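Local coordinates for protein pngf-ii (Elizabethkingia meningoseptica, PDB 4R4X) that probably hydrolyses the link between N-linked glycans and asparagine in glycoproteins, acting as a peptide:N-glycosidase of the PNGase F family, at residues 192-197 / 206-211; 216-221 / 264-269; 324-329 / 465-470. All blocks are in the same frame, centred on the assembly; numbering follows the deposited sequence.

Contact 1 of 3, residues 192-197 / 206-211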
loop_
_atom_site.group_PDB
_atom_site.type_symbol
_atom_site.label_atom_id
_atom_site.label_comp_id
_atom_site.label_asym_id
_atom_site.label_seq_id
_atom_site.Cartn_x
_atom_site.Cartn_y
_atom_site.Cartn_z
ATOM N N GLU A 192 -4.275 14.567 -2.745
ATOM C CA GLU A 192 -5.648 14.177 -3.040
ATOM C C GLU A 192 -6.192 15.011 -4.198
ATOM O O GLU A 192 -6.216 16.233 -4.115
ATOM C CB GLU A 192 -6.538 14.367 -1.807
ATOM C CG GLU A 192 -7.957 13.876 -2.033
ATOM C CD GLU A 192 -8.737 13.674 -0.735
ATOM O OE1 GLU A 192 -9.649 12.809 -0.724
ATOM O OE2 GLU A 192 -8.425 14.351 0.275
ATOM N N ASN A 193 -6.575 14.331 -5.277
ATOM C CA ASN A 193 -7.045 14.950 -6.497
ATOM C C ASN A 193 -6.225 16.178 -6.920
ATOM O O ASN A 193 -6.781 17.229 -7.158
ATOM C CB ASN A 193 -8.531 15.316 -6.341
ATOM C CG ASN A 193 -9.394 14.100 -5.987
ATOM O OD1 ASN A 193 -9.178 12.992 -6.493
ATOM N ND2 ASN A 193 -10.361 14.298 -5.108
ATOM N N GLU A 194 -4.914 16.013 -7.034
ATOM C CA GLU A 194 -4.003 17.091 -7.428
ATOM C C GLU A 194 -3.718 17.069 -8.909
ATOM O O GLU A 194 -3.315 16.050 -9.453
ATOM C CB GLU A 194 -2.636 16.980 -6.737
ATOM C CG GLU A 194 -2.498 17.607 -5.371
ATOM C CD GLU A 194 -3.073 19.006 -5.218
ATOM O OE1 GLU A 194 -3.821 19.181 -4.224
ATOM O OE2 GLU A 194 -2.781 19.905 -6.042
ATOM N N THR A 195 -3.853 18.226 -9.534
ATOM C CA THR A 195 -3.476 18.385 -10.934
ATOM C C THR A 195 -1.972 18.326 -11.163
ATOM O O THR A 195 -1.189 18.949 -10.441
ATOM C CB THR A 195 -3.996 19.723 -11.444
ATOM O OG1 THR A 195 -5.425 19.676 -11.413
ATOM C CG2 THR A 195 -3.493 20.000 -12.837
ATOM N N ILE A 196 -1.588 17.577 -12.178
ATOM C CA ILE A 196 -0.235 17.590 -12.732
ATOM C C ILE A 196 -0.408 17.901 -14.225
ATOM O O ILE A 196 -1.071 17.156 -14.937
ATOM C CB ILE A 196 0.520 16.268 -12.509
ATOM C CG1 ILE A 196 0.629 15.978 -11.005
ATOM C CG2 ILE A 196 1.924 16.379 -13.119
ATOM C CD1 ILE A 196 1.358 14.702 -10.619
ATOM N N ASN A 197 0.130 19.032 -14.666
ATOM C CA ASN A 197 -0.149 19.590 -16.006
ATOM C C ASN A 197 1.018 20.452 -16.504
ATOM O O ASN A 197 2.105 20.421 -15.930
ATOM C CB ASN A 197 -1.496 20.371 -16.014
ATOM C CG ASN A 197 -1.434 21.713 -15.268
ATOM O OD1 ASN A 197 -2.282 22.599 -15.494
ATOM N ND2 ASN A 197 -0.468 21.873 -14.379
ATOM N N GLN A 206 1.029 27.344 -0.214
ATOM C CA GLN A 206 1.733 27.177 1.048
ATOM C C GLN A 206 1.965 25.723 1.478
ATOM O O GLN A 206 2.838 25.459 2.314
ATOM C CB GLN A 206 1.023 27.962 2.152
ATOM C CG GLN A 206 1.563 29.371 2.368
ATOM C CD GLN A 206 1.198 29.858 3.762
ATOM O OE1 GLN A 206 1.997 29.772 4.700
ATOM N NE2 GLN A 206 -0.039 30.281 3.921
ATOM N N VAL A 207 1.220 24.792 0.877
ATOM C CA VAL A 207 1.291 23.375 1.199
ATOM C C VAL A 207 2.012 22.583 0.094
ATOM O O VAL A 207 2.909 21.789 0.382
ATOM C CB VAL A 207 -0.129 22.796 1.430
ATOM C CG1 VAL A 207 -0.065 21.311 1.736
ATOM C CG2 VAL A 207 -0.829 23.520 2.570
ATOM N N ILE A 208 1.641 22.821 -1.161
ATOM C CA ILE A 208 2.240 22.124 -2.304
ATOM C C ILE A 208 3.138 23.034 -3.145
ATOM O O ILE A 208 2.689 24.062 -3.660
ATOM C CB ILE A 208 1.134 21.557 -3.202
ATOM C CG1 ILE A 208 0.256 20.620 -2.369
ATOM C CG2 ILE A 208 1.738 20.832 -4.411
ATOM C CD1 ILE A 208 -0.810 19.897 -3.143
ATOM N N GLN A 209 4.394 22.641 -3.305
ATOM C CA GLN A 209 5.291 23.308 -4.229
ATOM C C GLN A 209 5.165 22.673 -5.608
ATOM O O GLN A 209 5.015 21.437 -5.735
ATOM C CB GLN A 209 6.720 23.225 -3.724
ATOM C CG GLN A 209 6.882 23.821 -2.327
ATOM C CD GLN A 209 8.226 23.487 -1.708
ATOM O OE1 GLN A 209 8.310 22.823 -0.679
ATOM N NE2 GLN A 209 9.261 23.958 -2.314
ATOM N N ARG A 210 5.245 23.503 -6.638
ATOM C CA ARG A 210 5.094 23.025 -8.013
ATOM C C ARG A 210 6.255 23.489 -8.858
ATOM O O ARG A 210 6.616 24.660 -8.846
ATOM C CB ARG A 210 3.791 23.529 -8.626
ATOM C CG ARG A 210 2.564 23.228 -7.785
ATOM C CD ARG A 210 1.253 23.472 -8.544
ATOM N NE ARG A 210 0.144 22.903 -7.774
ATOM C CZ ARG A 210 -0.360 23.433 -6.662
ATOM N NH1 ARG A 210 -1.330 22.799 -6.015
ATOM N NH2 ARG A 210 0.105 24.592 -6.170
ATOM N N PHE A 211 6.851 22.573 -9.594
ATOM C CA PHE A 211 7.999 22.907 -10.427
ATOM C C PHE A 211 7.742 22.357 -11.828
ATOM O O PHE A 211 6.731 21.684 -12.065
ATOM C CB PHE A 211 9.276 22.297 -9.852
ATOM C CG PHE A 211 9.569 22.693 -8.428
ATOM C CD1 PHE A 211 10.292 23.861 -8.141
ATOM C CD2 PHE A 211 9.111 21.919 -7.375
ATOM C CE1 PHE A 211 10.560 24.211 -6.826
ATOM C CE2 PHE A 211 9.370 22.265 -6.070
ATOM C CZ PHE A 211 10.084 23.420 -5.791
HETATM O O HOH W 1 -1.526 20.699 -8.440
#
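Glu194 and Arg210 form a salt bridge between the edge strands of two antiparallel sheets that face each other in the first PNGase F-type module, a beta sandwich of jelly-roll type. Residues 192-197 end strand 186-196, at the border of a four-stranded sheet. Residues 206-211 lead into strand 209-211, which borders a larger sheet running on into the second module. The charged contact is single and fairly straight: Arg210 NH1 donates to Glu194 OE2 at 3.2 Å, with an N-H...O angle of 151°. The oxygen lies close to the guanidinium plane, at its edge, but the donor comes from above the carboxylate plane, and the two flat groups are turned 45° against each other. A sharp bend in the glutamate at chi2 (-46°) brings the carboxylate round towards an arginine that runs out extended from CG to NE. The other terminal nitrogen of Arg210, NH2, is taken by Asp205 and the carbonyl of Lys203, which would hold the guanidinium in orientation.

Apolar contact comes from Ile208, two residues before Arg210 and on the same side of the chain. Its CD1 lies against the Glu194 side chain, though too tightly modelled for the exact spacing to be trusted, while its CG2 sits 3.9 Å above the guanidinium plane, over the centre. The Ile217 side chain of strand 216-222 touches both Glu194 and Ile208.

In the backbone, Asn193 and Glu194 both face Ile360 in a G1 beta bulge, Asn193 having left-handed backbone angles where the chain turns a corner. Water joins the two segments a second time: water 1 accepts from Arg210 NE at 2.8 Å, and lies 2.8 Å from Glu194 OE2 and 2.7 Å from Thr195 O.

Contact 2 of 3, residues 216-221 / 264-269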
loop_
_atom_site.group_PDB
_atom_site.type_symbol
_atom_site.label_atom_id
_atom_site.label_comp_id
_atom_site.label_asym_id
_atom_site.label_seq_id
_atom_site.Cartn_x
_atom_site.Cartn_y
_atom_site.Cartn_z
ATOM N N ILE A 216 5.681 18.748 -11.850
ATOM C CA ILE A 216 6.218 18.215 -10.588
ATOM C C ILE A 216 5.480 18.865 -9.423
ATOM O O ILE A 216 5.402 20.098 -9.355
ATOM C CB ILE A 216 7.707 18.541 -10.438
ATOM C CG1 ILE A 216 8.506 18.077 -11.665
ATOM C CG2 ILE A 216 8.269 17.916 -9.174
ATOM C CD1 ILE A 216 9.845 18.791 -11.819
ATOM N N ILE A 217 4.901 18.043 -8.555
ATOM C CA ILE A 217 4.316 18.514 -7.307
ATOM C C ILE A 217 5.065 17.896 -6.114
ATOM O O ILE A 217 5.393 16.694 -6.117
ATOM C CB ILE A 217 2.793 18.240 -7.215
ATOM C CG1 ILE A 217 2.472 16.749 -7.340
ATOM C CG2 ILE A 217 2.054 19.013 -8.308
ATOM C CD1 ILE A 217 0.990 16.438 -7.318
ATOM N N LEU A 218 5.285 18.697 -5.075
ATOM C CA LEU A 218 6.172 18.302 -3.972
ATOM C C LEU A 218 5.639 18.811 -2.637
ATOM O O LEU A 218 5.128 19.915 -2.573
ATOM C CB LEU A 218 7.550 18.919 -4.209
ATOM C CG LEU A 218 8.682 18.377 -3.340
ATOM C CD1 LEU A 218 9.096 17.023 -3.858
ATOM C CD2 LEU A 218 9.913 19.278 -3.342
ATOM N N LYS A 219 5.768 18.022 -1.578
ATOM C CA LYS A 219 5.480 18.531 -0.243
ATOM C C LYS A 219 6.375 17.881 0.794
ATOM O O LYS A 219 7.082 16.903 0.507
ATOM C CB LYS A 219 4.008 18.353 0.128
ATOM C CG LYS A 219 3.530 16.934 0.250
ATOM C CD LYS A 219 2.246 16.794 1.091
ATOM C CE LYS A 219 1.138 17.726 0.669
ATOM N NZ LYS A 219 -0.110 17.498 1.446
ATOM N N LYS A 220 6.352 18.450 1.992
ATOM C CA LYS A 220 7.040 17.862 3.131
ATOM C C LYS A 220 6.027 17.038 3.909
ATOM O O LYS A 220 4.890 17.496 4.151
ATOM C CB LYS A 220 7.627 18.939 4.044
ATOM C CG LYS A 220 8.791 19.713 3.469
ATOM C CD LYS A 220 9.521 20.558 4.519
ATOM C CE LYS A 220 8.569 21.523 5.218
ATOM N NZ LYS A 220 9.247 22.739 5.769
ATOM N N VAL A 221 6.400 15.814 4.265
ATOM C CA VAL A 221 5.544 14.970 5.083
ATOM C C VAL A 221 6.350 14.329 6.217
ATOM O O VAL A 221 7.494 13.912 6.021
ATOM C CB VAL A 221 4.805 13.872 4.267
ATOM C CG1 VAL A 221 4.013 14.490 3.139
ATOM C CG2 VAL A 221 5.759 12.851 3.695
ATOM N N THR A 264 17.804 21.430 -4.307
ATOM C CA THR A 264 18.604 22.592 -4.715
ATOM C C THR A 264 18.377 22.901 -6.203
ATOM O O THR A 264 18.161 24.048 -6.577
ATOM C CB THR A 264 20.102 22.347 -4.491
ATOM O OG1 THR A 264 20.280 21.605 -3.278
ATOM C CG2 THR A 264 20.841 23.681 -4.407
ATOM N N GLY A 265 18.401 21.859 -7.034
ATOM C CA GLY A 265 18.073 21.996 -8.443
ATOM C C GLY A 265 16.664 22.516 -8.678
ATOM O O GLY A 265 16.454 23.421 -9.487
ATOM N N LEU A 266 15.689 21.953 -7.982
ATOM C CA LEU A 266 14.307 22.384 -8.166
ATOM C C LEU A 266 14.083 23.834 -7.727
ATOM O O LEU A 266 13.369 24.579 -8.405
ATOM C CB LEU A 266 13.350 21.467 -7.420
ATOM C CG LEU A 266 13.230 20.005 -7.869
ATOM C CD1 LEU A 266 12.525 19.220 -6.792
ATOM C CD2 LEU A 266 12.447 19.885 -9.168
ATOM N N THR A 267 14.673 24.243 -6.608
ATOM C CA THR A 267 14.373 25.573 -6.068
ATOM C C THR A 267 15.213 26.678 -6.698
ATOM O O THR A 267 14.721 27.805 -6.898
ATOM C CB THR A 267 14.563 25.639 -4.540
ATOM O OG1 THR A 267 15.890 25.264 -4.229
ATOM C CG2 THR A 267 13.599 24.731 -3.826
ATOM N N GLN A 268 16.478 26.375 -6.976
ATOM C CA GLN A 268 17.416 27.357 -7.551
ATOM C C GLN A 268 17.508 27.273 -9.066
ATOM O O GLN A 268 17.762 28.276 -9.736
ATOM C CB GLN A 268 18.839 27.161 -7.014
ATOM C CG GLN A 268 18.970 27.241 -5.511
ATOM C CD GLN A 268 18.192 28.392 -4.924
ATOM O OE1 GLN A 268 17.289 28.182 -4.109
ATOM N NE2 GLN A 268 18.508 29.621 -5.362
ATOM N N GLY A 269 17.318 26.078 -9.607
ATOM C CA GLY A 269 17.564 25.868 -11.013
ATOM C C GLY A 269 18.559 24.772 -11.296
ATOM O O GLY A 269 19.432 24.426 -10.484
#
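Leu266 spreads its two methyl groups over a pair of strand side chains, one branch for each. Leu266 CD2 meets Ile216 CD1, the end methyl, at 3.9 Å. Leu266 CD1 faces Leu218 CD2 at a looser 4.3 Å. The leucine and Ile216 meet at a slant, methyl against methyl, so the touch is between side-chain ends and leaves the two backbones well separated, with 9.4 Å between the CA atoms of Ile216 and Leu266. Ile216 and Leu218 point the same way, being two apart on an extended strand, and each takes one branch. Their first torsions differ: Ile216 CG1 is anti to the carbonyl carbon (chi1 -53°), whereas Leu218 CG is anti to the backbone N (chi1 -167°), and each thereby brings a methyl to the leucine.

Here the short helix 262-268 packs on one face of the antiparallel sheet to which strands 209-211, 216-222 and 343-350 belong, in the first of the two jelly-roll-like PNGase F modules. Strand 216-222 is the second strand of that sheet. Its alternate residues serve the opposite face: Ile217 touches Phe191 and Ile196 of the other sheet, and Lys219 NZ bonds the carbonyl of Val190 there. On the helix side, Phe211 of the border strand touches Ile216, Leu218 and Leu266 alike, and the loop residues Val388 and Met389 press on Ile216 and Leu266. All three touching residues are buried, and nothing polar crosses between the segments.

Leu266 sits in the last turn of the helix, which is closed by backbone bonds from Gln268 N to Thr264 O at 2.9 Å and from Gly269 N to Gly265 O at 2.8 Å. At Gly269 the chain leaves the helix with positive phi (123°), backbone angles that suit glycine.

Contact 3 of 3, residues 324-329 / 465-470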
loop_
_atom_site.group_PDB
_atom_site.type_symbol
_atom_site.label_atom_id
_atom_site.label_comp_id
_atom_site.label_asym_id
_atom_site.label_seq_id
_atom_site.Cartn_x
_atom_site.Cartn_y
_atom_site.Cartn_z
ATOM N N ASN A 324 -11.974 3.631 -15.359
ATOM C CA ASN A 324 -12.115 5.049 -14.967
ATOM C C ASN A 324 -10.854 5.740 -14.505
ATOM O O ASN A 324 -10.706 6.965 -14.664
ATOM C CB ASN A 324 -13.209 5.158 -13.895
ATOM C CG ASN A 324 -14.584 4.818 -14.466
ATOM O OD1 ASN A 324 -14.864 5.129 -15.614
ATOM N ND2 ASN A 324 -15.426 4.174 -13.684
ATOM N N ASN A 325 -9.953 4.972 -13.906
ATOM C CA ASN A 325 -8.673 5.510 -13.450
ATOM C C ASN A 325 -7.669 4.358 -13.259
ATOM O O ASN A 325 -8.042 3.184 -13.344
ATOM C CB ASN A 325 -8.859 6.316 -12.157
ATOM C CG ASN A 325 -9.427 5.478 -11.032
ATOM O OD1 ASN A 325 -8.793 4.551 -10.563
ATOM N ND2 ASN A 325 -10.641 5.797 -10.609
ATOM N N THR A 326 -6.407 4.713 -13.037
ATOM C CA THR A 326 -5.337 3.751 -12.956
ATOM C C THR A 326 -4.782 3.746 -11.558
ATOM O O THR A 326 -4.388 4.799 -11.073
ATOM C CB THR A 326 -4.149 4.089 -13.847
ATOM O OG1 THR A 326 -4.609 4.699 -15.054
ATOM C CG2 THR A 326 -3.342 2.824 -14.127
ATOM N N PRO A 327 -4.759 2.570 -10.910
ATOM C CA PRO A 327 -4.112 2.437 -9.627
ATOM C C PRO A 327 -2.722 1.824 -9.763
ATOM O O PRO A 327 -2.517 0.930 -10.595
ATOM C CB PRO A 327 -5.018 1.473 -8.904
ATOM C CG PRO A 327 -5.500 0.548 -9.997
ATOM C CD PRO A 327 -5.473 1.336 -11.275
ATOM N N TYR A 328 -1.804 2.319 -8.940
ATOM C CA TYR A 328 -0.447 1.814 -8.858
ATOM C C TYR A 328 -0.061 1.697 -7.389
ATOM O O TYR A 328 -0.138 2.676 -6.643
ATOM C CB TYR A 328 0.539 2.763 -9.523
ATOM C CG TYR A 328 0.219 3.258 -10.923
ATOM C CD1 TYR A 328 -0.613 4.351 -11.115
ATOM C CD2 TYR A 328 0.812 2.674 -12.049
ATOM C CE1 TYR A 328 -0.857 4.857 -12.384
ATOM C CE2 TYR A 328 0.556 3.162 -13.327
ATOM C CZ TYR A 328 -0.278 4.254 -13.482
ATOM O OH TYR A 328 -0.529 4.786 -14.731
ATOM N N ARG A 329 0.388 0.524 -6.975
ATOM C CA ARG A 329 0.822 0.357 -5.604
ATOM C C ARG A 329 2.075 -0.497 -5.567
ATOM O O ARG A 329 2.102 -1.617 -6.106
ATOM C CB ARG A 329 -0.286 -0.264 -4.743
ATOM C CG ARG A 329 -0.006 -0.228 -3.232
ATOM C CD ARG A 329 -1.164 -0.803 -2.412
ATOM N NE ARG A 329 -1.066 -0.505 -0.971
ATOM C CZ ARG A 329 -1.745 -1.134 -0.010
ATOM N NH1 ARG A 329 -2.565 -2.141 -0.300
ATOM N NH2 ARG A 329 -1.596 -0.777 1.273
ATOM N N ARG A 465 -5.214 -3.139 -22.014
ATOM C CA ARG A 465 -5.895 -2.411 -23.098
ATOM C C ARG A 465 -7.027 -1.496 -22.614
ATOM O O ARG A 465 -7.175 -0.377 -23.122
ATOM C CB ARG A 465 -6.413 -3.420 -24.132
ATOM C CG ARG A 465 -7.078 -2.799 -25.337
ATOM C CD ARG A 465 -6.065 -2.139 -26.252
ATOM N NE ARG A 465 -6.701 -1.435 -27.362
ATOM C CZ ARG A 465 -7.106 -0.169 -27.346
ATOM N NH1 ARG A 465 -6.991 0.584 -26.261
ATOM N NH2 ARG A 465 -7.657 0.339 -28.445
ATOM N N LEU A 466 -7.792 -1.943 -21.620
ATOM C CA LEU A 466 -8.984 -1.220 -21.175
ATOM C C LEU A 466 -8.664 0.016 -20.318
ATOM O O LEU A 466 -9.557 0.809 -19.983
ATOM C CB LEU A 466 -9.934 -2.157 -20.423
ATOM C CG LEU A 466 -10.571 -3.288 -21.238
ATOM C CD1 LEU A 466 -11.481 -4.154 -20.367
ATOM C CD2 LEU A 466 -11.315 -2.754 -22.454
ATOM N N PHE A 467 -7.396 0.168 -19.954
ATOM C CA PHE A 467 -6.931 1.402 -19.309
ATOM C C PHE A 467 -6.566 2.481 -20.339
ATOM O O PHE A 467 -6.264 3.603 -19.953
ATOM C CB PHE A 467 -5.719 1.141 -18.405
ATOM C CG PHE A 467 -6.010 0.250 -17.232
ATOM C CD1 PHE A 467 -6.469 0.783 -16.018
ATOM C CD2 PHE A 467 -5.850 -1.131 -17.329
ATOM C CE1 PHE A 467 -6.749 -0.033 -14.946
ATOM C CE2 PHE A 467 -6.127 -1.954 -16.252
ATOM C CZ PHE A 467 -6.550 -1.402 -15.033
ATOM N N ASN A 468 -6.611 2.147 -21.641
ATOM C CA ASN A 468 -5.929 2.949 -22.667
ATOM C C ASN A 468 -6.846 3.417 -23.809
ATOM O O ASN A 468 -6.585 3.124 -24.977
ATOM C CB ASN A 468 -4.751 2.149 -23.269
ATOM C CG ASN A 468 -3.529 2.078 -22.339
ATOM O OD1 ASN A 468 -2.726 3.009 -22.269
ATOM N ND2 ASN A 468 -3.386 0.982 -21.645
ATOM N N PRO A 469 -7.898 4.180 -23.488
ATOM C CA PRO A 469 -8.816 4.582 -24.551
ATOM C C PRO A 469 -8.205 5.353 -25.734
ATOM O O PRO A 469 -8.618 5.126 -26.869
ATOM C CB PRO A 469 -9.868 5.420 -23.809
ATOM C CG PRO A 469 -9.179 5.913 -22.575
ATOM C CD PRO A 469 -8.263 4.777 -22.191
ATOM N N ALA A 470 -7.236 6.235 -25.479
ATOM C CA ALA A 470 -6.654 7.074 -26.518
ATOM C C ALA A 470 -5.425 6.440 -27.197
ATOM O O ALA A 470 -4.738 7.104 -27.954
ATOM C CB ALA A 470 -6.303 8.439 -25.948
#
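Thr326 OG1 is hydrogen-bonded to Gln238 OE1 of the adjacent strand, while its methyl turns to the ring of Phe467, CG2 standing anti to the backbone N. That methyl approaches obliquely, Thr326 CG2 lying 4.2 Å from Phe467 CD1. Asn325 O faces the edge of the same ring, close to its plane, with Phe467 CE1 at 3.8 Å and CD1 at 3.9 Å. Pro327 CD lies 4.1 Å from Phe467 CE1, the proline running roughly at right angles to the phenylalanine. Phe467 alone carries the second segment's side. It closes a short 3-10 turn in a long loop of the second PNGase F-type module, whereas residues 324-329 open strand 326-331 on the border of a four-stranded sheet in the first. The contact thus joins these two modules, which follow a separate N-terminal domain. His323, just before the strand segment, adds to it: its ring meets that of Phe467, and its backbone bonds with Leu466. With no hydrogen bond or charge pair between the two segments, their mutual hold probably rests on dispersion and on a weak electrostatic attraction between the ring edge and the carbonyl oxygen.

Contacts 1 and 2 adjoin, their centres 11 Å apart, and share a sheet: strands 209-211 and 216-222 are neighbours, joined by a backbone hydrogen bond between Gln209 and Leu218 and probably another between Phe211 and Ile216. Contact 1 lies at the sandwich border, partly buried, and uses charge and water; contact 2 lies on the other face of that sheet, fully buried and wholly apolar. Contact 3 is separate, about 8 Å from contact 1 and about 13 Å from contact 2 at the nearest atoms. It and contact 1 merely use the two outermost strands of the four-stranded sheet. Contact 3 alone crosses between family regions, by an aromatic edge at a partly exposed site.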